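Local coordinates for protein glucuronoarabinoxylan endo-1,4-beta-xylanase (Clostridium papyrosolvens, PDB 4FMV) that hydrolyses internal beta-1,4 linkages of xylan as a family 30 endoxylanase, this chain being the catalytic barrel with its attached beta domain, at residues 206-220 and 248-262. Residues are numbered along the deposited sequence; the frame is centred on the assembly and turned at random.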
loop_
_atom_site.group_PDB
_atom_site.type_symbol
_atom_site.label_atom_id
_atom_site.label_comp_id
_atom_site.label_asym_id
_atom_site.label_seq_id
_atom_site.Cartn_x
_atom_site.Cartn_y
_atom_site.Cartn_z
ATOM N N PHE A 206 -4.358 2.813 7.906
ATOM C CA PHE A 206 -4.267 4.216 8.345
ATOM C C PHE A 206 -5.525 4.934 8.874
ATOM O O PHE A 206 -5.628 6.163 8.723
ATOM C CB PHE A 206 -3.415 5.107 7.435
ATOM C CG PHE A 206 -1.921 4.931 7.616
ATOM C CD1 PHE A 206 -1.402 3.981 8.503
ATOM C CD2 PHE A 206 -1.030 5.740 6.900
ATOM C CE1 PHE A 206 -0.015 3.826 8.670
ATOM C CE2 PHE A 206 0.366 5.599 7.057
ATOM C CZ PHE A 206 0.870 4.637 7.945
ATOM N N TYR A 207 -6.568 4.221 9.283
ATOM C CA TYR A 207 -7.751 4.978 9.591
ATOM C C TYR A 207 -7.627 5.457 11.030
ATOM O O TYR A 207 -7.949 4.745 11.981
ATOM C CB TYR A 207 -8.947 4.018 9.497
ATOM C CG TYR A 207 -9.175 3.532 8.079
ATOM C CD1 TYR A 207 -9.608 4.418 7.094
ATOM C CD2 TYR A 207 -8.937 2.220 7.724
ATOM C CE1 TYR A 207 -9.802 4.005 5.802
ATOM C CE2 TYR A 207 -9.121 1.802 6.413
ATOM C CZ TYR A 207 -9.555 2.695 5.467
ATOM O OH TYR A 207 -9.754 2.291 4.168
ATOM N N GLY A 208 -7.305 6.748 11.150
ATOM C CA GLY A 208 -7.062 7.401 12.428
ATOM C C GLY A 208 -5.650 7.331 13.007
ATOM O O GLY A 208 -5.437 7.717 14.158
ATOM N N THR A 209 -4.676 6.859 12.234
ATOM C CA THR A 209 -3.291 6.741 12.723
ATOM C C THR A 209 -2.583 8.091 12.692
ATOM O O THR A 209 -2.442 8.679 11.621
ATOM C CB THR A 209 -2.474 5.769 11.822
ATOM O OG1 THR A 209 -3.179 4.531 11.682
ATOM C CG2 THR A 209 -1.065 5.505 12.407
ATOM N N SER A 210 -2.110 8.575 13.846
ATOM C CA SER A 210 -1.376 9.834 13.878
ATOM C C SER A 210 0.022 9.629 13.295
ATOM O O SER A 210 0.531 8.504 13.264
ATOM C CB SER A 210 -1.294 10.397 15.305
ATOM O OG SER A 210 -0.640 9.488 16.169
ATOM N N VAL A 211 0.636 10.710 12.826
ATOM C CA VAL A 211 1.964 10.630 12.215
ATOM C C VAL A 211 3.004 9.923 13.114
ATOM O O VAL A 211 3.730 9.035 12.650
ATOM C CB VAL A 211 2.439 12.021 11.769
ATOM C CG1 VAL A 211 3.802 11.947 11.083
ATOM C CG2 VAL A 211 1.387 12.624 10.826
ATOM N N ASN A 212 3.074 10.288 14.397
ATOM C CA ASN A 212 4.047 9.651 15.266
ATOM C C ASN A 212 3.806 8.140 15.386
ATOM O O ASN A 212 4.748 7.363 15.639
ATOM C CB ASN A 212 4.070 10.304 16.658
ATOM C CG ASN A 212 2.758 10.132 17.406
ATOM O OD1 ASN A 212 1.765 10.787 17.098
ATOM N ND2 ASN A 212 2.755 9.255 18.399
ATOM N N ASN A 213 2.557 7.722 15.203
ATOM C CA ASN A 213 2.216 6.300 15.327
ATOM C C ASN A 213 2.461 5.528 14.046
ATOM O O ASN A 213 2.208 4.330 13.979
ATOM C CB ASN A 213 0.790 6.092 15.874
ATOM C CG ASN A 213 0.728 6.329 17.393
ATOM O OD1 ASN A 213 1.678 6.002 18.082
ATOM N ND2 ASN A 213 -0.351 6.943 17.892
ATOM N N MET A 214 2.970 6.222 13.034
ATOM C CA MET A 214 3.390 5.570 11.797
ATOM C C MET A 214 4.764 4.920 11.944
ATOM O O MET A 214 5.102 3.998 11.196
ATOM C CB MET A 214 3.399 6.563 10.633
ATOM C CG MET A 214 2.019 7.112 10.274
ATOM S SD MET A 214 2.041 8.286 8.888
ATOM C CE MET A 214 0.341 8.903 8.948
ATOM N N ALA A 215 5.572 5.420 12.878
ATOM C CA ALA A 215 6.870 4.814 13.181
ATOM C C ALA A 215 6.642 3.596 14.078
ATOM O O ALA A 215 5.752 3.598 14.933
ATOM C CB ALA A 215 7.794 5.839 13.891
ATOM N N TYR A 216 7.436 2.554 13.896
ATOM C CA TYR A 216 7.223 1.324 14.658
ATOM C C TYR A 216 8.576 0.782 15.090
ATOM O O TYR A 216 9.111 -0.078 14.429
ATOM C CB TYR A 216 6.493 0.279 13.789
ATOM C CG TYR A 216 5.864 -0.880 14.534
ATOM C CD1 TYR A 216 6.005 -1.029 15.923
ATOM C CD2 TYR A 216 5.141 -1.838 13.849
ATOM C CE1 TYR A 216 5.418 -2.107 16.594
ATOM C CE2 TYR A 216 4.556 -2.919 14.510
ATOM C CZ TYR A 216 4.696 -3.048 15.870
ATOM O OH TYR A 216 4.092 -4.124 16.495
ATOM N N PRO A 217 9.147 1.312 16.182
ATOM C CA PRO A 217 10.483 0.859 16.602
ATOM C C PRO A 217 10.629 -0.660 16.736
ATOM O O PRO A 217 11.652 -1.218 16.318
ATOM C CB PRO A 217 10.653 1.516 17.970
ATOM C CG PRO A 217 9.865 2.786 17.845
ATOM C CD PRO A 217 8.663 2.433 17.007
ATOM N N LEU A 218 9.656 -1.337 17.329
ATOM C CA LEU A 218 9.818 -2.783 17.518
ATOM C C LEU A 218 9.931 -3.511 16.170
ATOM O O LEU A 218 10.769 -4.399 15.990
ATOM C CB LEU A 218 8.661 -3.367 18.326
ATOM C CG LEU A 218 8.801 -4.860 18.599
ATOM C CD1 LEU A 218 10.121 -5.153 19.312
ATOM C CD2 LEU A 218 7.625 -5.373 19.423
ATOM N N TYR A 219 9.105 -3.124 15.210
ATOM C CA TYR A 219 9.227 -3.720 13.882
ATOM C C TYR A 219 10.609 -3.461 13.302
ATOM O O TYR A 219 11.240 -4.377 12.774
ATOM C CB TYR A 219 8.170 -3.199 12.900
ATOM C CG TYR A 219 8.534 -3.571 11.475
ATOM C CD1 TYR A 219 8.256 -4.846 10.980
ATOM C CD2 TYR A 219 9.183 -2.666 10.640
ATOM C CE1 TYR A 219 8.602 -5.201 9.687
ATOM C CE2 TYR A 219 9.535 -3.009 9.333
ATOM C CZ TYR A 219 9.246 -4.278 8.877
ATOM O OH TYR A 219 9.598 -4.640 7.609
ATOM N N GLN A 220 11.084 -2.216 13.379
ATOM C CA GLN A 220 12.413 -1.902 12.844
ATOM C C GLN A 220 13.484 -2.796 13.447
ATOM O O GLN A 220 14.366 -3.279 12.746
ATOM C CB GLN A 220 12.782 -0.421 13.052
ATOM C CG GLN A 220 11.919 0.526 12.223
ATOM C CD GLN A 220 11.976 0.217 10.725
ATOM O OE1 GLN A 220 13.013 -0.224 10.198
ATOM N NE2 GLN A 220 10.873 0.461 10.036
ATOM N N LYS A 248 0.222 14.345 1.648
ATOM C CA LYS A 248 1.016 14.396 2.870
ATOM C C LYS A 248 1.111 13.041 3.588
ATOM O O LYS A 248 2.167 12.671 4.069
ATOM C CB LYS A 248 0.486 15.473 3.807
ATOM C CG LYS A 248 1.022 15.349 5.252
ATOM C CD LYS A 248 2.141 16.302 5.567
ATOM C CE LYS A 248 2.124 16.684 7.063
ATOM N NZ LYS A 248 2.111 15.524 8.022
ATOM N N GLU A 249 0.012 12.304 3.680
ATOM C CA GLU A 249 0.060 10.994 4.330
ATOM C C GLU A 249 0.973 9.981 3.624
ATOM O O GLU A 249 1.687 9.199 4.274
ATOM C CB GLU A 249 -1.339 10.404 4.461
ATOM C CG GLU A 249 -1.340 9.084 5.216
ATOM C CD GLU A 249 -2.745 8.638 5.516
ATOM O OE1 GLU A 249 -3.399 9.244 6.386
ATOM O OE2 GLU A 249 -3.200 7.698 4.867
ATOM N N ILE A 250 0.978 9.979 2.298
ATOM C CA ILE A 250 1.892 9.067 1.618
ATOM C C ILE A 250 3.337 9.452 1.930
ATOM O O ILE A 250 4.172 8.593 2.208
ATOM C CB ILE A 250 1.654 9.006 0.091
ATOM C CG1 ILE A 250 0.205 8.596 -0.202
ATOM C CG2 ILE A 250 2.616 8.013 -0.546
ATOM C CD1 ILE A 250 -0.212 8.759 -1.697
ATOM N N HIS A 251 3.620 10.748 1.907
ATOM C CA HIS A 251 4.923 11.254 2.341
ATOM C C HIS A 251 5.259 10.744 3.738
ATOM O O HIS A 251 6.360 10.233 3.972
ATOM C CB HIS A 251 4.925 12.790 2.307
ATOM C CG HIS A 251 6.049 13.414 3.076
ATOM N ND1 HIS A 251 7.197 13.877 2.468
ATOM C CD2 HIS A 251 6.195 13.658 4.399
ATOM C CE1 HIS A 251 8.003 14.381 3.389
ATOM N NE2 HIS A 251 7.422 14.261 4.568
ATOM N N ASP A 252 4.311 10.862 4.667
ATOM C CA ASP A 252 4.554 10.472 6.064
ATOM C C ASP A 252 4.783 8.955 6.177
ATOM O O ASP A 252 5.616 8.497 6.952
ATOM C CB ASP A 252 3.386 10.910 6.966
ATOM C CG ASP A 252 3.375 12.429 7.260
ATOM O OD1 ASP A 252 4.454 13.040 7.332
ATOM O OD2 ASP A 252 2.279 13.018 7.430
ATOM N N SER A 253 4.055 8.173 5.388
ATOM C CA SER A 253 4.236 6.719 5.385
ATOM C C SER A 253 5.639 6.341 4.902
ATOM O O SER A 253 6.211 5.366 5.373
ATOM C CB SER A 253 3.192 6.026 4.492
ATOM O OG SER A 253 3.513 6.182 3.120
ATOM N N MET A 254 6.171 7.112 3.952
ATOM C CA MET A 254 7.512 6.894 3.420
ATOM C C MET A 254 8.594 7.387 4.372
ATOM O O MET A 254 9.584 6.697 4.597
ATOM C CB MET A 254 7.675 7.610 2.065
ATOM C CG MET A 254 6.855 6.996 0.925
ATOM S SD MET A 254 7.420 5.347 0.447
ATOM C CE MET A 254 6.093 4.271 0.964
ATOM N N VAL A 255 8.400 8.588 4.914
ATOM C CA VAL A 255 9.446 9.290 5.660
ATOM C C VAL A 255 9.455 8.931 7.159
ATOM O O VAL A 255 10.459 8.454 7.694
ATOM C CB VAL A 255 9.407 10.829 5.399
ATOM C CG1 VAL A 255 10.336 11.590 6.383
ATOM C CG2 VAL A 255 9.788 11.134 3.937
ATOM N N THR A 256 8.359 9.211 7.851
ATOM C CA THR A 256 8.209 8.749 9.231
ATOM C C THR A 256 7.997 7.227 9.356
ATOM O O THR A 256 8.585 6.581 10.225
ATOM C CB THR A 256 7.078 9.502 9.933
ATOM O OG1 THR A 256 7.403 10.890 9.904
ATOM C CG2 THR A 256 6.969 9.080 11.408
ATOM N N GLY A 257 7.173 6.653 8.484
ATOM C CA GLY A 257 6.859 5.239 8.588
ATOM C C GLY A 257 7.934 4.310 8.046
ATOM O O GLY A 257 8.009 3.140 8.444
ATOM N N ASN A 258 8.779 4.823 7.153
ATOM C CA ASN A 258 9.775 3.989 6.457
ATOM C C ASN A 258 9.142 2.772 5.780
ATOM O O ASN A 258 9.756 1.716 5.620
ATOM C CB ASN A 258 10.926 3.567 7.376
ATOM C CG ASN A 258 11.859 4.719 7.696
ATOM O OD1 ASN A 258 12.771 5.032 6.931
ATOM N ND2 ASN A 258 11.626 5.366 8.827
ATOM N N MET A 259 7.912 2.941 5.336
ATOM C CA MET A 259 7.178 1.812 4.792
ATOM C C MET A 259 7.634 1.456 3.398
ATOM O O MET A 259 8.134 2.315 2.657
ATOM C CB MET A 259 5.684 2.089 4.858
ATOM C CG MET A 259 5.283 2.280 6.323
ATOM S SD MET A 259 3.539 2.147 6.577
ATOM C CE MET A 259 3.517 2.031 8.375
ATOM N N ASN A 260 7.503 0.171 3.061
ATOM C CA ASN A 260 7.911 -0.316 1.750
ATOM C C ASN A 260 6.850 -0.089 0.678
ATOM O O ASN A 260 7.153 -0.085 -0.509
ATOM C CB ASN A 260 8.296 -1.800 1.842
ATOM C CG ASN A 260 9.356 -2.063 2.906
ATOM O OD1 ASN A 260 9.046 -2.525 3.993
ATOM N ND2 ASN A 260 10.609 -1.743 2.599
ATOM N N ALA A 261 5.596 0.092 1.094
ATOM C CA ALA A 261 4.500 0.230 0.140
ATOM C C ALA A 261 3.337 1.033 0.731
ATOM O O ALA A 261 3.146 1.043 1.946
ATOM C CB ALA A 261 4.005 -1.151 -0.279
ATOM N N TYR A 262 2.562 1.691 -0.128
ATOM C CA TYR A 262 1.336 2.370 0.296
ATOM C C TYR A 262 0.249 1.968 -0.699
ATOM O O TYR A 262 0.346 2.264 -1.898
ATOM C CB TYR A 262 1.529 3.893 0.336
ATOM C CG TYR A 262 0.318 4.688 0.848
ATOM C CD1 TYR A 262 -0.802 4.889 0.044
ATOM C CD2 TYR A 262 0.322 5.256 2.115
ATOM C CE1 TYR A 262 -1.882 5.631 0.482
ATOM C CE2 TYR A 262 -0.776 5.992 2.579
ATOM C CZ TYR A 262 -1.876 6.163 1.754
ATOM O OH TYR A 262 -2.960 6.898 2.201
HETATM O O HOH W 1 8.826 2.183 11.206
HETATM O O HOH W 2 10.739 -2.525 6.086
HETATM O O HOH W 3 11.028 -0.233 7.012
#
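F206, V211 and M214 pack against helix 240-255 in a buried van der Waals contact without direct hydrogen bonds between the segments, where the loop after barrel strand 201-205 lies along the next helix but one; farther on, waters join them. F206 CE2 lies 3.8 Å from S253 CB. M259 meets the ring from the opposite direction, its CE 3.7 Å from F206 CZ and its sulfur in an oblique Met-aromatic contact. At the ring edge lies E249 OE2, the carboxylate turned 86° from the ring; Y262 OH donates to this oxygen, while OE1 forms a salt bridge with K233. M214 runs straight beyond CG (chi2 -180°), which brings SD 3.5 Å from D252 CB and CE up to E249 CG. V211 CG2 rests 3.5 Å from D252 OD2, whose syn lone pair K248 NZ takes in a 2.6 Å salt bridge. T256 CG2 packs 3.5 Å from V211 O and against A215 CB. G257 CA makes a CH...O contact of 3.4 Å with M214 O. One water bridges Y216 N and Q220 NE2 to G257 O, another links Q220 NE2 to N258 O, and a third joins Y219 OH to N260 OD1, which also accepts from L228 N. This is side-by-side packing of neighbouring beta-alpha units in the (beta/alpha)8 barrel of family 30 glycoside hydrolases.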